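Local atomic coordinates of protease LasA (Pseudomonas aeruginosa, PDB entry 3IT5), a protein that cleaves pentaglycine cross-links of staphylococcal peptidoglycan and degrades host elastin, acting as a secreted zinc endopeptidase of the M23A family. Residues S16-G21 with Y39-W44; S34-Y39 with G118-F123. All blocks are in the same frame, centred on the assembly; numbering follows the deposited sequence.

Interaction 1 of 2, residues S16-G21 with Y39-W44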
loop_
_atom_site.group_PDB
_atom_site.type_symbol
_atom_site.label_atom_id
_atom_site.label_comp_id
_atom_site.label_asym_id
_atom_site.label_seq_id
_atom_site.Cartn_x
_atom_site.Cartn_y
_atom_site.Cartn_z
ATOM N N SER A 16 11.230 -6.445 -3.200
ATOM C CA SER A 16 10.264 -6.330 -4.290
ATOM C C SER A 16 9.010 -7.162 -4.034
ATOM O O SER A 16 9.096 -8.368 -3.783
ATOM C CB SER A 16 10.907 -6.769 -5.613
ATOM O OG SER A 16 12.096 -6.046 -5.881
ATOM N N TRP A 17 7.852 -6.511 -4.093
ATOM C CA TRP A 17 6.564 -7.199 -3.998
ATOM C C TRP A 17 5.778 -7.019 -5.287
ATOM O O TRP A 17 6.096 -6.139 -6.096
ATOM C CB TRP A 17 5.741 -6.641 -2.832
ATOM C CG TRP A 17 6.205 -7.037 -1.463
ATOM C CD1 TRP A 17 7.374 -7.662 -1.127
ATOM C CD2 TRP A 17 5.518 -6.788 -0.234
ATOM N NE1 TRP A 17 7.447 -7.833 0.233
ATOM C CE2 TRP A 17 6.322 -7.302 0.807
ATOM C CE3 TRP A 17 4.295 -6.187 0.089
ATOM C CZ2 TRP A 17 5.942 -7.236 2.147
ATOM C CZ3 TRP A 17 3.924 -6.107 1.424
ATOM C CH2 TRP A 17 4.745 -6.632 2.437
ATOM N N GLN A 18 4.744 -7.842 -5.458
ATOM C CA GLN A 18 3.858 -7.761 -6.622
ATOM C C GLN A 18 2.566 -7.008 -6.299
ATOM O O GLN A 18 1.755 -7.487 -5.498
ATOM C CB GLN A 18 3.478 -9.159 -7.108
ATOM C CG GLN A 18 4.618 -10.034 -7.586
ATOM C CD GLN A 18 4.128 -11.419 -7.949
ATOM O OE1 GLN A 18 2.989 -11.590 -8.393
ATOM N NE2 GLN A 18 4.979 -12.419 -7.754
ATOM N N PRO A 19 2.351 -5.844 -6.941
ATOM C CA PRO A 19 1.089 -5.128 -6.733
ATOM C C PRO A 19 -0.012 -5.600 -7.682
ATOM O O PRO A 19 0.280 -6.182 -8.728
ATOM C CB PRO A 19 1.461 -3.676 -7.040
ATOM C CG PRO A 19 2.567 -3.791 -8.076
ATOM C CD PRO A 19 3.253 -5.126 -7.866
ATOM N N ASN A 20 -1.267 -5.357 -7.308
ATOM C CA ASN A 20 -2.397 -5.594 -8.205
ATOM C C ASN A 20 -3.030 -4.262 -8.614
ATOM O O ASN A 20 -2.549 -3.202 -8.214
ATOM C CB ASN A 20 -3.418 -6.559 -7.575
ATOM C CG ASN A 20 -4.367 -5.875 -6.588
ATOM O OD1 ASN A 20 -4.131 -4.747 -6.142
ATOM N ND2 ASN A 20 -5.452 -6.567 -6.244
ATOM N N GLY A 21 -4.104 -4.317 -9.399
ATOM C CA GLY A 21 -4.755 -3.115 -9.913
ATOM C C GLY A 21 -5.396 -2.229 -8.859
ATOM O O GLY A 21 -5.853 -2.708 -7.811
ATOM N N TYR A 39 4.409 -10.319 -1.690
ATOM C CA TYR A 39 5.651 -10.858 -2.242
ATOM C C TYR A 39 5.366 -11.912 -3.311
ATOM O O TYR A 39 5.854 -11.794 -4.435
ATOM C CB TYR A 39 6.569 -11.433 -1.146
ATOM C CG TYR A 39 7.627 -12.373 -1.698
ATOM C CD1 TYR A 39 8.674 -11.890 -2.478
ATOM C CD2 TYR A 39 7.564 -13.745 -1.458
ATOM C CE1 TYR A 39 9.638 -12.748 -3.006
ATOM C CE2 TYR A 39 8.523 -14.617 -1.981
ATOM C CZ TYR A 39 9.560 -14.108 -2.750
ATOM O OH TYR A 39 10.514 -14.955 -3.273
ATOM N N ASP A 40 4.561 -12.919 -2.961
ATOM C CA ASP A 40 4.322 -14.071 -3.842
ATOM C C ASP A 40 2.853 -14.412 -4.140
ATOM O O ASP A 40 2.593 -15.297 -4.953
ATOM C CB ASP A 40 5.055 -15.318 -3.310
ATOM C CG ASP A 40 4.824 -15.558 -1.819
ATOM O OD1 ASP A 40 4.057 -14.796 -1.187
ATOM O OD2 ASP A 40 5.430 -16.506 -1.273
ATOM N N TRP A 41 1.913 -13.712 -3.497
ATOM C CA TRP A 41 0.459 -13.975 -3.617
ATOM C C TRP A 41 0.065 -15.449 -3.384
ATOM O O TRP A 41 -0.507 -16.096 -4.271
ATOM C CB TRP A 41 -0.094 -13.458 -4.959
ATOM C CG TRP A 41 -0.242 -11.962 -5.013
ATOM C CD1 TRP A 41 0.684 -11.062 -5.455
ATOM C CD2 TRP A 41 -1.388 -11.196 -4.609
ATOM N NE1 TRP A 41 0.191 -9.782 -5.347
ATOM C CE2 TRP A 41 -1.079 -9.836 -4.834
ATOM C CE3 TRP A 41 -2.645 -11.526 -4.083
ATOM C CZ2 TRP A 41 -1.979 -8.805 -4.548
ATOM C CZ3 TRP A 41 -3.544 -10.496 -3.799
ATOM C CH2 TRP A 41 -3.202 -9.153 -4.029
ATOM N N PRO A 42 0.347 -15.977 -2.177
ATOM C CA PRO A 42 0.249 -17.410 -1.946
ATOM C C PRO A 42 -1.100 -17.831 -1.351
ATOM O O PRO A 42 -2.031 -17.021 -1.281
ATOM C CB PRO A 42 1.354 -17.640 -0.923
ATOM C CG PRO A 42 1.321 -16.379 -0.079
ATOM C CD PRO A 42 0.742 -15.271 -0.942
ATOM N N ARG A 43 -1.189 -19.090 -0.929
ATOM C CA ARG A 43 -2.351 -19.597 -0.207
ATOM C C ARG A 43 -2.280 -19.156 1.254
ATOM O O ARG A 43 -1.214 -18.760 1.733
ATOM C CB ARG A 43 -2.388 -21.127 -0.277
ATOM C CG ARG A 43 -3.782 -21.698 -0.358
ATOM C CD ARG A 43 -3.955 -22.939 0.497
ATOM N NE ARG A 43 -5.338 -23.062 0.956
ATOM C CZ ARG A 43 -6.151 -24.085 0.696
ATOM N NH1 ARG A 43 -5.740 -25.129 -0.020
ATOM N NH2 ARG A 43 -7.388 -24.066 1.169
ATOM N N TRP A 44 -3.406 -19.228 1.963
ATOM C CA TRP A 44 -3.410 -19.016 3.413
ATOM C C TRP A 44 -2.495 -20.035 4.096
ATOM O O TRP A 44 -2.235 -21.114 3.552
ATOM C CB TRP A 44 -4.831 -19.115 3.988
ATOM C CG TRP A 44 -5.780 -18.052 3.490
ATOM C CD1 TRP A 44 -6.873 -18.241 2.687
ATOM C CD2 TRP A 44 -5.722 -16.643 3.762
ATOM N NE1 TRP A 44 -7.498 -17.038 2.445
ATOM C CE2 TRP A 44 -6.814 -16.042 3.094
ATOM C CE3 TRP A 44 -4.858 -15.831 4.513
ATOM C CZ2 TRP A 44 -7.060 -14.663 3.144
ATOM C CZ3 TRP A 44 -5.098 -14.458 4.558
ATOM C CH2 TRP A 44 -6.195 -13.890 3.879
HETATM O O HOH W 1 8.250 -10.676 -5.329
HETATM O O HOH W 2 3.025 -14.964 -7.739
#

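Interaction 2 of 2, residues S34-Y39 with G118-F123. With ZN (zinc ion), chain E.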
loop_
_atom_site.group_PDB
_atom_site.type_symbol
_atom_site.label_atom_id
_atom_site.label_comp_id
_atom_site.label_asym_id
_atom_site.label_seq_id
_atom_site.Cartn_x
_atom_site.Cartn_y
_atom_site.Cartn_z
ATOM N N SER A 34 -6.769 2.615 -3.556
ATOM C CA SER A 34 -5.996 1.509 -2.991
ATOM C C SER A 34 -5.360 0.604 -4.041
ATOM O O SER A 34 -5.847 0.497 -5.170
ATOM C CB SER A 34 -6.886 0.657 -2.073
ATOM O OG SER A 34 -7.669 1.454 -1.191
ATOM N N PHE A 35 -4.265 -0.040 -3.655
ATOM C CA PHE A 35 -3.739 -1.180 -4.394
ATOM C C PHE A 35 -3.203 -2.226 -3.426
ATOM O O PHE A 35 -2.767 -1.898 -2.317
ATOM C CB PHE A 35 -2.701 -0.769 -5.454
ATOM C CG PHE A 35 -1.358 -0.368 -4.900
ATOM C CD1 PHE A 35 -0.358 -1.320 -4.696
ATOM C CD2 PHE A 35 -1.075 0.967 -4.629
ATOM C CE1 PHE A 35 0.895 -0.951 -4.202
ATOM C CE2 PHE A 35 0.173 1.350 -4.145
ATOM C CZ PHE A 35 1.162 0.392 -3.928
ATOM N N ASP A 36 -3.270 -3.484 -3.839
ATOM C CA ASP A 36 -2.784 -4.577 -3.016
ATOM C C ASP A 36 -1.382 -4.961 -3.449
ATOM O O ASP A 36 -0.980 -4.685 -4.578
ATOM C CB ASP A 36 -3.719 -5.786 -3.100
ATOM C CG ASP A 36 -5.154 -5.442 -2.752
ATOM O OD1 ASP A 36 -5.377 -4.610 -1.844
ATOM O OD2 ASP A 36 -6.068 -6.010 -3.383
ATOM N N ALA A 37 -0.641 -5.580 -2.536
ATOM C CA ALA A 37 0.707 -6.038 -2.816
ATOM C C ALA A 37 1.049 -7.225 -1.933
ATOM O O ALA A 37 0.700 -7.264 -0.752
ATOM C CB ALA A 37 1.719 -4.913 -2.622
ATOM N N SER A 38 1.721 -8.200 -2.532
ATOM C CA SER A 38 2.177 -9.378 -1.820
ATOM C C SER A 38 3.455 -9.850 -2.491
ATOM O O SER A 38 3.576 -9.781 -3.721
ATOM C CB SER A 38 1.113 -10.474 -1.879
ATOM O OG SER A 38 1.508 -11.614 -1.143
ATOM N N TYR A 39 4.409 -10.319 -1.690
ATOM C CA TYR A 39 5.651 -10.858 -2.242
ATOM C C TYR A 39 5.366 -11.912 -3.311
ATOM O O TYR A 39 5.854 -11.794 -4.435
ATOM C CB TYR A 39 6.569 -11.433 -1.146
ATOM C CG TYR A 39 7.627 -12.373 -1.698
ATOM C CD1 TYR A 39 8.674 -11.890 -2.478
ATOM C CD2 TYR A 39 7.564 -13.745 -1.458
ATOM C CE1 TYR A 39 9.638 -12.748 -3.006
ATOM C CE2 TYR A 39 8.523 -14.617 -1.981
ATOM C CZ TYR A 39 9.560 -14.108 -2.750
ATOM O OH TYR A 39 10.514 -14.955 -3.273
ATOM N N GLY A 118 -6.527 -14.253 -0.536
ATOM C CA GLY A 118 -5.346 -14.855 0.090
ATOM C C GLY A 118 -4.503 -13.760 0.723
ATOM O O GLY A 118 -4.886 -12.591 0.669
ATOM N N PRO A 119 -3.353 -14.123 1.325
ATOM C CA PRO A 119 -2.487 -13.134 1.987
ATOM C C PRO A 119 -2.034 -11.999 1.059
ATOM O O PRO A 119 -1.495 -12.254 -0.022
ATOM C CB PRO A 119 -1.276 -13.964 2.430
ATOM C CG PRO A 119 -1.796 -15.358 2.555
ATOM C CD PRO A 119 -2.835 -15.497 1.478
ATOM N N HIS A 120 -2.268 -10.763 1.501
ATOM C CA HIS A 120 -1.820 -9.547 0.814
ATOM C C HIS A 120 -2.000 -8.318 1.715
ATOM O O HIS A 120 -2.692 -8.378 2.734
ATOM C CB HIS A 120 -2.575 -9.343 -0.510
ATOM C CG HIS A 120 -4.030 -9.012 -0.342
ATOM N ND1 HIS A 120 -4.996 -9.975 -0.143
ATOM C CD2 HIS A 120 -4.681 -7.825 -0.349
ATOM C CE1 HIS A 120 -6.178 -9.396 -0.029
ATOM N NE2 HIS A 120 -6.016 -8.092 -0.155
ATOM N N LEU A 121 -1.359 -7.215 1.337
ATOM C CA LEU A 121 -1.622 -5.924 1.965
ATOM C C LEU A 121 -2.556 -5.077 1.095
ATOM O O LEU A 121 -2.290 -4.870 -0.090
ATOM C CB LEU A 121 -0.312 -5.167 2.222
ATOM C CG LEU A 121 -0.427 -3.666 2.533
ATOM C CD1 LEU A 121 -0.944 -3.412 3.949
ATOM C CD2 LEU A 121 0.903 -2.958 2.306
ATOM N N HIS A 122 -3.647 -4.605 1.695
ATOM C CA HIS A 122 -4.523 -3.604 1.088
ATOM C C HIS A 122 -4.071 -2.230 1.598
ATOM O O HIS A 122 -4.091 -1.968 2.799
ATOM C CB HIS A 122 -5.989 -3.915 1.440
ATOM C CG HIS A 122 -6.955 -2.813 1.128
ATOM N ND1 HIS A 122 -7.589 -2.699 -0.090
ATOM C CD2 HIS A 122 -7.429 -1.802 1.894
ATOM C CE1 HIS A 122 -8.399 -1.656 -0.067
ATOM N NE2 HIS A 122 -8.313 -1.086 1.122
ATOM N N PHE A 123 -3.660 -1.367 0.671
ATOM C CA PHE A 123 -2.940 -0.130 0.998
ATOM C C PHE A 123 -3.602 1.084 0.339
ATOM O O PHE A 123 -3.698 1.150 -0.884
ATOM C CB PHE A 123 -1.473 -0.298 0.569
ATOM C CG PHE A 123 -0.683 0.978 0.506
ATOM C CD1 PHE A 123 -0.221 1.587 1.668
ATOM C CD2 PHE A 123 -0.354 1.543 -0.724
ATOM C CE1 PHE A 123 0.534 2.756 1.608
ATOM C CE2 PHE A 123 0.402 2.717 -0.795
ATOM C CZ PHE A 123 0.843 3.324 0.372
HETATM ZN ZN ZN E . -7.391 -4.256 -1.654
HETATM O O HOH W 3 -7.884 -6.021 -0.634
#

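Interaction 1 of 2, residues S16-G21 with Y39-W44
The indole of Trp41 donates a hydrogen bond to the main chain of Gln18. Trp41 NE1 lies 2.8 Å from Gln18 O, and the bond is fairly straight, with an N-H...O angle of 161°. Although the oxygen lies close to the plane of the indole, the donor stands well out of the carbonyl plane, so the ring approaches the peptide from above. The pyrrole edge of Trp41 thus uses its one N-H on the strand 16-19.

Two waters add polar links between the segments. One donates to both Ser16 O (2.9 Å) and Tyr39 O (2.8 Å). The other accepts from Gln18 NE2 and donates to Asp40 O; the Gln18 chain is extended, with CD anti to CA (chi2 176°), and its NE2 meets the water.

Packing contacts make up the rest. Tyr39 CB sits over the five-membered ring of Trp17, 4.2 Å from its centroid, in a CH-pi contact, while Tyr39 N lies over the same face nearer the rim. Gln18 CB packs against Trp41 CD1 at 3.8 Å. Asn20 CB meets Trp41 CZ2 at 4.0 Å, the two side chains crossing at about a right angle while the amide and indole planes are only 30° apart; Asn20 OD1 is itself held by the backbone N of Asp36.

Trp41 also meets the ring of His120, and Phe172 packs against it edge-to-face. The arrangement is that of a strand flanked by the loop that follows its antiparallel neighbour 34-38, with the indole of Trp41 beside the zinc site of this M23 peptidase.

Interaction 2 of 2, residues S34-Y39 with G118-F123
Asp36 of strand 34-38 packs on His120 and shares the zinc ion with His122. Its CB lies 3.5 Å from Leu121 O and also lies near His120 CD2. The first torsion sets CG beside the backbone N, anti to the carbonyl carbon (chi1 -55°), where it is 3.4 Å from His120 CD2; the carboxylate plane and that ring are inclined at 52°. At the tip, OD1 binds zinc at 2.0 Å and passes close to His122 CA and ND1. OD2, the more distant oxygen from the metal, is hydrogen-bonded outside the two segments.

His122 ND1 binds the same zinc at 2.2 Å, its NE2 held by Asn25, and His23 supplies the third protein ligand. A water at 2.1 Å from the zinc completes the metal's shell and lies 2.8 Å from His120 NE2. The other nitrogen of that ring, ND1, donates to Gly118 O, which fixes the ring's rotation with NE2 directed at the metal-bound water. His120, with the nearby His81, is thought to serve as a proton donor or acceptor, and the His-x-His pair matches the M23 active-site pattern.

The backbones are held by four hydrogen bonds, pairing Phe35 with Phe123 and Ala37 with Leu121 in antiparallel hydrogen-bonded pairs. On the face away from the metal, the edge of Phe123 turns toward the face of Phe35, with CD2 of Phe123 3.5 Å from Phe35 CE2 and planes 76° apart.

Strand 34-38 lies between strands 16-19 and 121-127, and 121-127 in turn pairs with 75-83, where the His122 side chain packs on Tyr80 and His81.

In the fold
Both interactions belong to one antiparallel sheet and share Tyr39, just after strand 34-38. Interaction 2 is wholly buried and joins two neighbouring strands by main-chain pairing, metal coordination and a ring pair. Interaction 1 is only partly buried and relies on a single direct side-chain-to-backbone bond, two bridging waters and aromatic packing, as suits a loop lying on strand 16-19. They meet directly: Asn20 OD1 accepts from Asp36 N and Gln18 N bonds to Ser38 O, so strand 34-38, bonded to 16-20 on one side, is paired with 121-123 on the other. Trp44 and Pro42 pack on residues 118-119, tying the loop back to the second segment.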